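Long-range contacts in putative membrane anchored protein (Corynebacterium diphtheriae, PDB 3LSO), which is of unknown function but is probably tethered to the bacterial membrane, carrying an extracellular rod of consecutive beta-sheet domains: residues S375-D379 against H397-Y402; E294-Y299 against M431-Y436; M223-V227 against P239-E244; T256-K260 against A423-Y427. All coordinates share one frame; numbering follows the deposited sequence.

Contact 1: residues S375-D379 against H397-Y402; sequences SGYYD and HSDTSY
Y377 and H397 mark the closest backbone approach, their CA atoms 7.4 Å apart, too far for strand pairing: 375-379 is an irregular loop that runs past the end of strand 394-398 and the turn after it. That turn is an ST turn, with S398 OG accepting from T400 N. The Y377 side chain slides past H397 in the opposite direction and meets it at the ring edge, CD2 lying 3.5 Å from H397 CB, while its hydroxyl end reaches the backbone of D399, whose carboxylate is taken by S360. Y402 crosses Y377 at about a right angle, and its CE2 sits over one face of the Y378 ring, toward the rim, 3.4 Å from Y378 CD2. The two ring planes stand 47° apart, and Y338 meets both rings edge-to-face. Two polar contacts reach the Y378 backbone, neither of them secure. Its N donates to Y402 OH at 3.0 Å, though that oxygen is less surely placed, and its O accepts a weak bond of 3.3 Å from H397 NE2. The loop is therefore held mainly by aromatic side chains, and if the weak bond is real, H397 would have a proton on NE2.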
loop_
_atom_site.group_PDB
_atom_site.type_symbol
_atom_site.label_atom_id
_atom_site.label_comp_id
_atom_site.label_asym_id
_atom_site.label_seq_id
_atom_site.Cartn_x
_atom_site.Cartn_y
_atom_site.Cartn_z
ATOM N N SER B 375 41.249 40.399 12.892
ATOM C CA SER B 375 40.829 40.231 14.285
ATOM C C SER B 375 39.349 40.049 14.287
ATOM O O SER B 375 38.637 40.545 13.395
ATOM C CB SER B 375 41.127 41.469 15.100
ATOM O OG SER B 375 42.467 41.859 14.923
ATOM N N GLY B 376 38.865 39.327 15.275
ATOM C CA GLY B 376 37.450 39.148 15.336
ATOM C C GLY B 376 36.893 38.179 14.328
ATOM O O GLY B 376 35.692 38.111 14.201
ATOM N N TYR B 377 37.721 37.425 13.607
ATOM C CA TYR B 377 37.214 36.237 12.920
ATOM C C TYR B 377 37.660 35.057 13.730
ATOM O O TYR B 377 38.828 34.986 14.108
ATOM C CB TYR B 377 37.736 36.110 11.487
ATOM C CG TYR B 377 37.124 37.116 10.545
ATOM C CD1 TYR B 377 37.688 38.381 10.413
ATOM C CD2 TYR B 377 35.988 36.832 9.799
ATOM C CE1 TYR B 377 37.161 39.336 9.583
ATOM C CE2 TYR B 377 35.444 37.811 8.938
ATOM C CZ TYR B 377 36.054 39.061 8.846
ATOM O OH TYR B 377 35.606 40.077 8.032
ATOM N N TYR B 378 36.749 34.132 14.006
ATOM C CA TYR B 378 37.075 33.014 14.894
ATOM C C TYR B 378 37.476 31.744 14.153
ATOM O O TYR B 378 36.738 31.255 13.318
ATOM C CB TYR B 378 35.913 32.680 15.845
ATOM C CG TYR B 378 35.387 33.799 16.730
ATOM C CD1 TYR B 378 36.227 34.788 17.233
ATOM C CD2 TYR B 378 34.040 33.832 17.092
ATOM C CE1 TYR B 378 35.746 35.781 18.031
ATOM C CE2 TYR B 378 33.542 34.838 17.925
ATOM C CZ TYR B 378 34.403 35.801 18.374
ATOM O OH TYR B 378 33.918 36.801 19.167
ATOM N N ASP B 379 38.632 31.203 14.518
ATOM C CA ASP B 379 39.193 29.989 13.932
ATOM C C ASP B 379 38.373 28.780 14.397
ATOM O O ASP B 379 38.319 28.502 15.609
ATOM C CB ASP B 379 40.655 29.868 14.422
ATOM C CG ASP B 379 41.470 28.808 13.691
ATOM O OD1 ASP B 379 40.895 27.870 13.100
ATOM O OD2 ASP B 379 42.717 28.913 13.725
ATOM N N HIS B 397 32.745 33.574 6.464
ATOM C CA HIS B 397 32.402 34.278 7.681
ATOM C C HIS B 397 31.782 35.609 7.318
ATOM O O HIS B 397 32.255 36.299 6.433
ATOM C CB HIS B 397 33.657 34.559 8.490
ATOM C CG HIS B 397 34.250 33.359 9.155
ATOM N ND1 HIS B 397 34.842 32.344 8.442
ATOM C CD2 HIS B 397 34.403 33.040 10.461
ATOM C CE1 HIS B 397 35.307 31.436 9.279
ATOM N NE2 HIS B 397 35.059 31.838 10.509
ATOM N N SER B 398 30.736 35.998 8.018
ATOM C CA SER B 398 30.126 37.286 7.765
ATOM C C SER B 398 31.156 38.392 7.961
ATOM O O SER B 398 32.013 38.313 8.848
ATOM C CB SER B 398 28.976 37.484 8.731
ATOM O OG SER B 398 28.558 38.835 8.711
ATOM N N ASP B 399 31.090 39.431 7.144
ATOM C CA ASP B 399 32.011 40.544 7.343
ATOM C C ASP B 399 31.386 41.658 8.165
ATOM O O ASP B 399 31.892 42.769 8.205
ATOM C CB ASP B 399 32.586 41.054 6.018
ATOM C CG ASP B 399 31.519 41.628 5.079
ATOM O OD1 ASP B 399 30.292 41.446 5.321
ATOM O OD2 ASP B 399 31.919 42.269 4.079
ATOM N N THR B 400 30.274 41.358 8.817
ATOM C CA THR B 400 29.718 42.234 9.862
ATOM C C THR B 400 29.663 41.384 11.124
ATOM O O THR B 400 30.454 40.449 11.278
ATOM C CB THR B 400 28.314 42.724 9.501
ATOM O OG1 THR B 400 27.531 41.584 9.125
ATOM C CG2 THR B 400 28.370 43.681 8.319
ATOM N N SER B 401 28.734 41.662 12.020
ATOM C CA SER B 401 28.630 40.862 13.212
ATOM C C SER B 401 28.271 39.421 12.887
ATOM O O SER B 401 27.576 39.142 11.900
ATOM C CB SER B 401 27.582 41.442 14.153
ATOM O OG SER B 401 27.372 40.569 15.255
ATOM N N TYR B 402 28.736 38.520 13.748
ATOM C CA TYR B 402 28.353 37.111 13.726
ATOM C C TYR B 402 26.911 36.884 14.211
ATOM O O TYR B 402 26.456 35.726 14.326
ATOM C CB TYR B 402 29.287 36.288 14.632
ATOM C CG TYR B 402 30.655 35.949 14.068
ATOM C CD1 TYR B 402 30.812 35.625 12.735
ATOM C CD2 TYR B 402 31.787 35.938 14.880
ATOM C CE1 TYR B 402 32.036 35.301 12.214
ATOM C CE2 TYR B 402 33.012 35.603 14.365
ATOM C CZ TYR B 402 33.128 35.292 13.020
ATOM O OH TYR B 402 34.343 34.941 12.456
#

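Contact 2: residues E294-Y299 against M431-Y436; sequences EDTDSY and MGVYKY
K435 pushes an extended side chain from its strand into the acidic turn at 294-299, and its NZ is the tight centre of the contact. It forms salt bridges with D295 OD1, at 2.5 Å, and D297 OD2, at 2.7 Å, and gives a third bond of 2.9 Å to Y299 OH. D295 crosses the lysine at about a right angle, whereas D297 comes from the opposite direction and offers the anti lone pair of OD2. The same oxygen accepts from Y436 OH at 2.9 Å, but from above the carboxylate plane, 69° out of it. D297 OD1 is taken by N331 N, and Y299 OH passes a bond on to D295 OD2. K435 offsets part of the aspartates' negative charge, and these neutral donors probably help with the rest. Y436 also accepts from T296 OG1, 2.9 Å from its OH, on the solvent side, where T296 and E294 are exposed and the end of E294 turns away from the partner segment. Beyond the network M431, a selenomethionine, makes a Met-aromatic contact, its SE in the plane of the Y299 ring at the edge, 3.7 Å from Y299 CD2, with V433 CG1 beside it. Strand 298-303 belongs to a four-stranded antiparallel sheet, whose L328 on strand 321-329 touches both Y299 and M431, and strand 425-435 to another, consistent with a beta sandwich whose layers a salt-bridge network joins here.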
loop_
_atom_site.group_PDB
_atom_site.type_symbol
_atom_site.label_atom_id
_atom_site.label_comp_id
_atom_site.label_asym_id
_atom_site.label_seq_id
_atom_site.Cartn_x
_atom_site.Cartn_y
_atom_site.Cartn_z
ATOM N N GLU B 294 22.796 18.546 20.095
ATOM C CA GLU B 294 22.715 19.877 20.666
ATOM C C GLU B 294 22.561 20.963 19.613
ATOM O O GLU B 294 22.466 22.138 19.953
ATOM C CB GLU B 294 23.858 20.163 21.653
ATOM C CG GLU B 294 25.271 20.053 21.093
ATOM C CD GLU B 294 25.798 18.608 20.953
ATOM O OE1 GLU B 294 25.031 17.613 21.135
ATOM O OE2 GLU B 294 27.014 18.487 20.644
ATOM N N ASP B 295 22.517 20.561 18.342
ATOM C CA ASP B 295 22.133 21.446 17.252
ATOM C C ASP B 295 20.606 21.698 17.221
ATOM O O ASP B 295 19.809 20.905 16.670
ATOM C CB ASP B 295 22.636 20.870 15.947
ATOM C CG ASP B 295 22.706 21.903 14.837
ATOM O OD1 ASP B 295 21.967 22.924 14.909
ATOM O OD2 ASP B 295 23.507 21.675 13.888
ATOM N N THR B 296 20.201 22.803 17.838
ATOM C CA THR B 296 18.793 23.175 17.880
ATOM C C THR B 296 18.282 23.619 16.512
ATOM O O THR B 296 17.085 23.641 16.260
ATOM C CB THR B 296 18.507 24.303 18.900
ATOM O OG1 THR B 296 19.476 25.352 18.747
ATOM C CG2 THR B 296 18.571 23.784 20.279
ATOM N N ASP B 297 19.186 23.979 15.624
ATOM C CA ASP B 297 18.760 24.449 14.324
ATOM C C ASP B 297 18.355 23.325 13.390
ATOM O O ASP B 297 18.368 22.172 13.761
ATOM C CB ASP B 297 19.829 25.335 13.726
ATOM C CG ASP B 297 20.124 26.490 14.608
ATOM O OD1 ASP B 297 19.153 27.130 15.087
ATOM O OD2 ASP B 297 21.311 26.727 14.866
ATOM N N SER B 298 17.939 23.662 12.189
ATOM C CA SER B 298 17.687 22.618 11.228
ATOM C C SER B 298 18.103 23.114 9.840
ATOM O O SER B 298 18.346 24.313 9.683
ATOM C CB SER B 298 16.244 22.103 11.329
ATOM O OG SER B 298 15.344 22.922 10.615
ATOM N N TYR B 299 18.229 22.191 8.882
ATOM C CA TYR B 299 18.839 22.468 7.595
ATOM C C TYR B 299 17.987 22.021 6.407
ATOM O O TYR B 299 17.187 21.089 6.489
ATOM C CB TYR B 299 20.196 21.754 7.519
ATOM C CG TYR B 299 21.110 22.100 8.652
ATOM C CD1 TYR B 299 20.853 21.636 9.919
ATOM C CD2 TYR B 299 22.238 22.896 8.447
ATOM C CE1 TYR B 299 21.662 21.965 10.978
ATOM C CE2 TYR B 299 23.075 23.248 9.506
ATOM C CZ TYR B 299 22.771 22.771 10.775
ATOM O OH TYR B 299 23.560 23.081 11.864
HETATM N N MSE B 431 26.675 20.453 5.008
HETATM C CA MSE B 431 27.051 21.814 5.452
HETATM C C MSE B 431 27.994 21.690 6.627
HETATM O O MSE B 431 27.729 20.917 7.574
HETATM C CB MSE B 431 25.836 22.632 5.884
HETATM C CG MSE B 431 26.054 24.160 5.839
HETATM SE SE MSE B 431 24.431 25.076 6.392
HETATM C CE MSE B 431 24.729 26.750 5.527
ATOM N N GLY B 432 29.098 22.424 6.557
ATOM C CA GLY B 432 29.994 22.619 7.702
ATOM C C GLY B 432 29.451 23.809 8.493
ATOM O O GLY B 432 29.041 24.806 7.890
ATOM N N VAL B 433 29.388 23.709 9.822
ATOM C CA VAL B 433 28.944 24.845 10.621
ATOM C C VAL B 433 29.816 25.028 11.838
ATOM O O VAL B 433 30.278 24.060 12.437
ATOM C CB VAL B 433 27.497 24.705 11.088
ATOM C CG1 VAL B 433 26.620 24.607 9.919
ATOM C CG2 VAL B 433 27.330 23.440 11.888
ATOM N N TYR B 434 30.020 26.281 12.210
ATOM C CA TYR B 434 30.698 26.610 13.448
ATOM C C TYR B 434 29.855 27.757 13.952
ATOM O O TYR B 434 29.768 28.801 13.266
ATOM C CB TYR B 434 32.142 27.051 13.169
ATOM C CG TYR B 434 32.901 27.604 14.339
ATOM C CD1 TYR B 434 32.768 27.043 15.625
ATOM C CD2 TYR B 434 33.783 28.679 14.176
ATOM C CE1 TYR B 434 33.476 27.565 16.720
ATOM C CE2 TYR B 434 34.512 29.208 15.269
ATOM C CZ TYR B 434 34.339 28.641 16.520
ATOM O OH TYR B 434 35.039 29.118 17.574
ATOM N N LYS B 435 29.214 27.555 15.115
ATOM C CA LYS B 435 28.186 28.473 15.613
ATOM C C LYS B 435 28.025 28.338 17.101
ATOM O O LYS B 435 28.542 27.380 17.690
ATOM C CB LYS B 435 26.846 28.168 14.941
ATOM C CG LYS B 435 26.222 26.834 15.328
ATOM C CD LYS B 435 25.126 26.446 14.368
ATOM C CE LYS B 435 24.390 25.222 14.883
ATOM N NZ LYS B 435 23.189 24.913 14.063
ATOM N N TYR B 436 27.271 29.266 17.694
ATOM C CA TYR B 436 26.958 29.285 19.136
ATOM C C TYR B 436 28.059 29.865 20.004
ATOM O O TYR B 436 29.251 29.711 19.686
ATOM C CB TYR B 436 26.610 27.902 19.702
ATOM C CG TYR B 436 25.399 27.267 19.088
ATOM C CD1 TYR B 436 24.525 28.008 18.294
ATOM C CD2 TYR B 436 25.118 25.924 19.309
ATOM C CE1 TYR B 436 23.415 27.421 17.724
ATOM C CE2 TYR B 436 23.994 25.320 18.764
ATOM C CZ TYR B 436 23.145 26.076 17.965
ATOM O OH TYR B 436 22.028 25.495 17.407
#

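Contact 3: residues M223-V227 against P239-E244; sequences MDGKV and PVPVTE
V227 and V242 turn their side chains to the buried side of the pair and cross at a slant, CG2 of V227 lying 4.0 Å from CG2 of V242; A248 on strand 247-253 touches both. Across the other face K226 lies over the chain at P241, its CG 3.7 Å from P241 CA, before the amine end leads away. Farther along, the selenomethionine M223 and E244 cross at about a right angle, with M223 SE 3.9 Å from E244 CG. The M223 chain leaves with CG anti to its own N (chi1 -171°) and bends at chi2, which carries the terminal CE to 3.3 Å from V242 O, so this exposed side chain lies along the opposite backbone. Beneath the side chains the backbones run antiparallel. V227 and V240 exchange two bonds, N to O, each 2.7 Å long, and V242 N adds a weak one to G225 O. K226 and P241 form the non-hydrogen-bonded pair, so the proline, which has no N-H to give, costs the ladder nothing. This is a beta hairpin, strands 226-231 and 234-241, and its second strand forms one edge of a five-stranded mixed sheet.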
loop_
_atom_site.group_PDB
_atom_site.type_symbol
_atom_site.label_atom_id
_atom_site.label_comp_id
_atom_site.label_asym_id
_atom_site.label_seq_id
_atom_site.Cartn_x
_atom_site.Cartn_y
_atom_site.Cartn_z
HETATM N N MSE B 223 1.798 -22.729 11.032
HETATM C CA MSE B 223 3.187 -22.272 11.212
HETATM C C MSE B 223 4.180 -23.305 10.668
HETATM O O MSE B 223 4.810 -24.037 11.434
HETATM C CB MSE B 223 3.489 -21.925 12.686
HETATM C CG MSE B 223 4.853 -21.225 12.918
HETATM SE SE MSE B 223 5.788 -21.785 14.576
HETATM C CE MSE B 223 7.627 -21.211 14.137
ATOM N N ASP B 224 4.289 -23.392 9.348
ATOM C CA ASP B 224 5.178 -24.376 8.734
ATOM C C ASP B 224 6.089 -23.769 7.675
ATOM O O ASP B 224 7.202 -24.253 7.473
ATOM C CB ASP B 224 4.405 -25.593 8.182
ATOM C CG ASP B 224 3.057 -25.223 7.552
ATOM O OD1 ASP B 224 2.981 -24.213 6.820
ATOM O OD2 ASP B 224 2.070 -25.964 7.776
ATOM N N GLY B 225 5.625 -22.696 7.031
ATOM C CA GLY B 225 6.324 -22.089 5.907
ATOM C C GLY B 225 7.584 -21.305 6.235
ATOM O O GLY B 225 7.965 -21.162 7.404
ATOM N N LYS B 226 8.210 -20.789 5.174
ATOM C CA LYS B 226 9.470 -20.063 5.216
ATOM C C LYS B 226 9.412 -18.840 4.283
ATOM O O LYS B 226 8.574 -18.785 3.385
ATOM C CB LYS B 226 10.602 -20.988 4.754
ATOM C CG LYS B 226 11.345 -21.724 5.867
ATOM C CD LYS B 226 11.913 -23.083 5.399
ATOM C CE LYS B 226 13.013 -23.593 6.348
ATOM N NZ LYS B 226 12.928 -25.057 6.566
ATOM N N VAL B 227 10.309 -17.874 4.483
ATOM C CA VAL B 227 10.442 -16.730 3.566
ATOM C C VAL B 227 11.847 -16.603 2.978
ATOM O O VAL B 227 12.832 -16.690 3.702
ATOM C CB VAL B 227 10.053 -15.394 4.245
ATOM C CG1 VAL B 227 10.525 -14.198 3.429
ATOM C CG2 VAL B 227 8.550 -15.332 4.454
ATOM N N PRO B 239 16.295 -19.531 3.072
ATOM C CA PRO B 239 14.915 -19.174 3.457
ATOM C C PRO B 239 14.696 -19.242 4.974
ATOM O O PRO B 239 15.125 -20.209 5.626
ATOM C CB PRO B 239 14.065 -20.234 2.752
ATOM C CG PRO B 239 14.909 -20.740 1.646
ATOM C CD PRO B 239 16.318 -20.690 2.156
ATOM N N VAL B 240 14.029 -18.220 5.509
ATOM C CA VAL B 240 13.848 -18.037 6.952
ATOM C C VAL B 240 12.492 -18.578 7.457
ATOM O O VAL B 240 11.460 -18.293 6.861
ATOM C CB VAL B 240 13.984 -16.539 7.312
ATOM C CG1 VAL B 240 13.828 -16.323 8.814
ATOM C CG2 VAL B 240 15.325 -15.991 6.837
ATOM N N PRO B 241 12.483 -19.357 8.559
ATOM C CA PRO B 241 11.182 -19.835 9.033
ATOM C C PRO B 241 10.341 -18.695 9.603
ATOM O O PRO B 241 10.897 -17.745 10.151
ATOM C CB PRO B 241 11.549 -20.833 10.135
ATOM C CG PRO B 241 12.906 -20.449 10.576
ATOM C CD PRO B 241 13.595 -19.874 9.379
ATOM N N VAL B 242 9.021 -18.795 9.466
ATOM C CA VAL B 242 8.105 -17.777 9.969
ATOM C C VAL B 242 7.649 -18.137 11.369
ATOM O O VAL B 242 7.130 -19.231 11.581
ATOM C CB VAL B 242 6.855 -17.658 9.085
ATOM C CG1 VAL B 242 5.864 -16.701 9.708
ATOM C CG2 VAL B 242 7.229 -17.202 7.679
ATOM N N THR B 243 7.810 -17.209 12.310
ATOM C CA THR B 243 7.490 -17.452 13.725
ATOM C C THR B 243 5.984 -17.490 14.023
ATOM O O THR B 243 5.161 -17.243 13.143
ATOM C CB THR B 243 8.160 -16.408 14.642
ATOM O OG1 THR B 243 7.587 -15.117 14.395
ATOM C CG2 THR B 243 9.673 -16.351 14.383
ATOM N N GLU B 244 5.636 -17.817 15.267
ATOM C CA GLU B 244 4.246 -17.772 15.737
ATOM C C GLU B 244 3.702 -16.364 15.528
ATOM O O GLU B 244 2.612 -16.170 14.982
ATOM C CB GLU B 244 4.167 -18.131 17.224
ATOM C CG GLU B 244 4.461 -19.592 17.557
ATOM C CD GLU B 244 3.242 -20.499 17.402
ATOM O OE1 GLU B 244 2.546 -20.405 16.356
ATOM O OE2 GLU B 244 2.988 -21.315 18.325
#

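Contact 4: residues T256-K260 against A423-Y427; sequences TSGSK and APGIY
S257 and G258 meet G425 and I426 where two successive beta-sheet modules appear to join end to end: strand 258-267 comes from a five-stranded sheet, strand 425-435 from a sheet farther along the rod. The short strand segments 258-260 and 425-427 pass 5.8 Å apart with their directions 124° from one another, so they cross without forming a ladder. Close backbone packing comes first. G258 and G425 face each other with CA atoms 4.3 Å apart, an approach that two residues without side chains permit, and G425 CA makes a CH...O contact with S257 O. I426 supplies van der Waals packing against the G258 backbone. With CG1 anti to the carbonyl carbon (chi1 -68°) and the chain extended at chi2, I426 CD1 reaches 3.7 Å from G258 C; P283 and V285 of strand 278-285 extend the same patch. Among the polar links, S259 OG bonds to E452 on strand 440-453, so that it too spans the junction. Across the segments themselves, the S257 hydroxyl, set between its own N and carbonyl carbon, accepts from the backbone: I426 N to S257 OG is 3.0 Å, with an N-H...O angle of 148°, and the same OG rests 3.3 Å from G425 CA.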
loop_
_atom_site.group_PDB
_atom_site.type_symbol
_atom_site.label_atom_id
_atom_site.label_comp_id
_atom_site.label_asym_id
_atom_site.label_seq_id
_atom_site.Cartn_x
_atom_site.Cartn_y
_atom_site.Cartn_z
ATOM N N THR B 256 27.848 -1.513 -0.684
ATOM C CA THR B 256 27.922 -0.303 -1.507
ATOM C C THR B 256 26.623 0.485 -1.373
ATOM O O THR B 256 25.563 -0.108 -1.180
ATOM C CB THR B 256 28.081 -0.674 -3.014
ATOM O OG1 THR B 256 27.018 -1.545 -3.412
ATOM C CG2 THR B 256 29.425 -1.372 -3.294
ATOM N N SER B 257 26.684 1.806 -1.491
ATOM C CA SER B 257 25.459 2.602 -1.484
ATOM C C SER B 257 24.651 2.430 -2.788
ATOM O O SER B 257 25.176 1.945 -3.800
ATOM C CB SER B 257 25.735 4.085 -1.147
ATOM O OG SER B 257 26.373 4.789 -2.189
ATOM N N GLY B 258 23.372 2.814 -2.730
ATOM C CA GLY B 258 22.415 2.717 -3.841
ATOM C C GLY B 258 20.967 2.523 -3.373
ATOM O O GLY B 258 20.723 2.281 -2.195
ATOM N N SER B 259 19.998 2.648 -4.283
ATOM C CA SER B 259 18.645 2.178 -4.008
ATOM C C SER B 259 18.704 0.682 -4.072
ATOM O O SER B 259 18.969 0.111 -5.127
ATOM C CB SER B 259 17.647 2.679 -5.031
ATOM O OG SER B 259 17.469 4.066 -4.885
ATOM N N LYS B 260 18.483 0.049 -2.935
ATOM C CA LYS B 260 18.482 -1.387 -2.858
ATOM C C LYS B 260 17.049 -1.900 -2.895
ATOM O O LYS B 260 16.166 -1.332 -2.256
ATOM C CB LYS B 260 19.205 -1.815 -1.594
ATOM C CG LYS B 260 20.594 -1.169 -1.488
ATOM C CD LYS B 260 21.635 -1.925 -2.297
ATOM C CE LYS B 260 22.948 -1.207 -2.300
ATOM N NZ LYS B 260 23.871 -1.768 -3.335
ATOM N N ALA B 423 32.143 6.312 -8.373
ATOM C CA ALA B 423 31.471 4.996 -8.278
ATOM C C ALA B 423 29.942 5.114 -8.100
ATOM O O ALA B 423 29.468 6.054 -7.452
ATOM C CB ALA B 423 32.050 4.190 -7.123
ATOM N N PRO B 424 29.175 4.152 -8.658
ATOM C CA PRO B 424 27.728 4.083 -8.459
ATOM C C PRO B 424 27.357 4.233 -6.997
ATOM O O PRO B 424 28.111 3.758 -6.146
ATOM C CB PRO B 424 27.396 2.664 -8.905
ATOM C CG PRO B 424 28.325 2.428 -9.962
ATOM C CD PRO B 424 29.626 3.044 -9.511
ATOM N N GLY B 425 26.224 4.893 -6.720
ATOM C CA GLY B 425 25.680 4.974 -5.370
ATOM C C GLY B 425 24.934 6.269 -5.105
ATOM O O GLY B 425 24.671 7.037 -6.032
ATOM N N ILE B 426 24.600 6.499 -3.831
ATOM C CA ILE B 426 23.891 7.667 -3.404
ATOM C C ILE B 426 24.822 8.568 -2.576
ATOM O O ILE B 426 25.556 8.106 -1.705
ATOM C CB ILE B 426 22.674 7.297 -2.562
ATOM C CG1 ILE B 426 21.615 6.605 -3.410
ATOM C CG2 ILE B 426 22.056 8.539 -1.989
ATOM C CD1 ILE B 426 20.422 6.067 -2.614
ATOM N N TYR B 427 24.753 9.867 -2.834
ATOM C CA TYR B 427 25.716 10.807 -2.331
ATOM C C TYR B 427 24.909 12.037 -1.932
ATOM O O TYR B 427 23.897 12.321 -2.576
ATOM C CB TYR B 427 26.701 11.167 -3.448
ATOM C CG TYR B 427 27.605 10.041 -3.962
ATOM C CD1 TYR B 427 28.859 9.794 -3.386
ATOM C CD2 TYR B 427 27.224 9.253 -5.039
ATOM C CE1 TYR B 427 29.693 8.769 -3.857
ATOM C CE2 TYR B 427 28.038 8.229 -5.527
ATOM C CZ TYR B 427 29.268 7.997 -4.931
ATOM O OH TYR B 427 30.065 6.992 -5.423
#

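Contacts 2 and 4 share strand 425-435: its start meets what appears to be the preceding module in contact 4, and its far end supplies the lysine of contact 2, which the aspartates of 294-299 receive, with the two centres about 27 Å apart. Contact 1 touches contact 2 where Y378 packs on Y434, but its loop is tied by tyrosines and a histidine, without salt bridges between the segments. Five of nine touching residues are buried in contact 2, whereas half those of contact 3 are exposed. Contact 3 alone has regular strand pairing, and strands 226-231 and 258-267 make it a sheet neighbour of contact 4, whose junction combines close glycine backbones, the I426 side chain and hydrogen bonds of two serines.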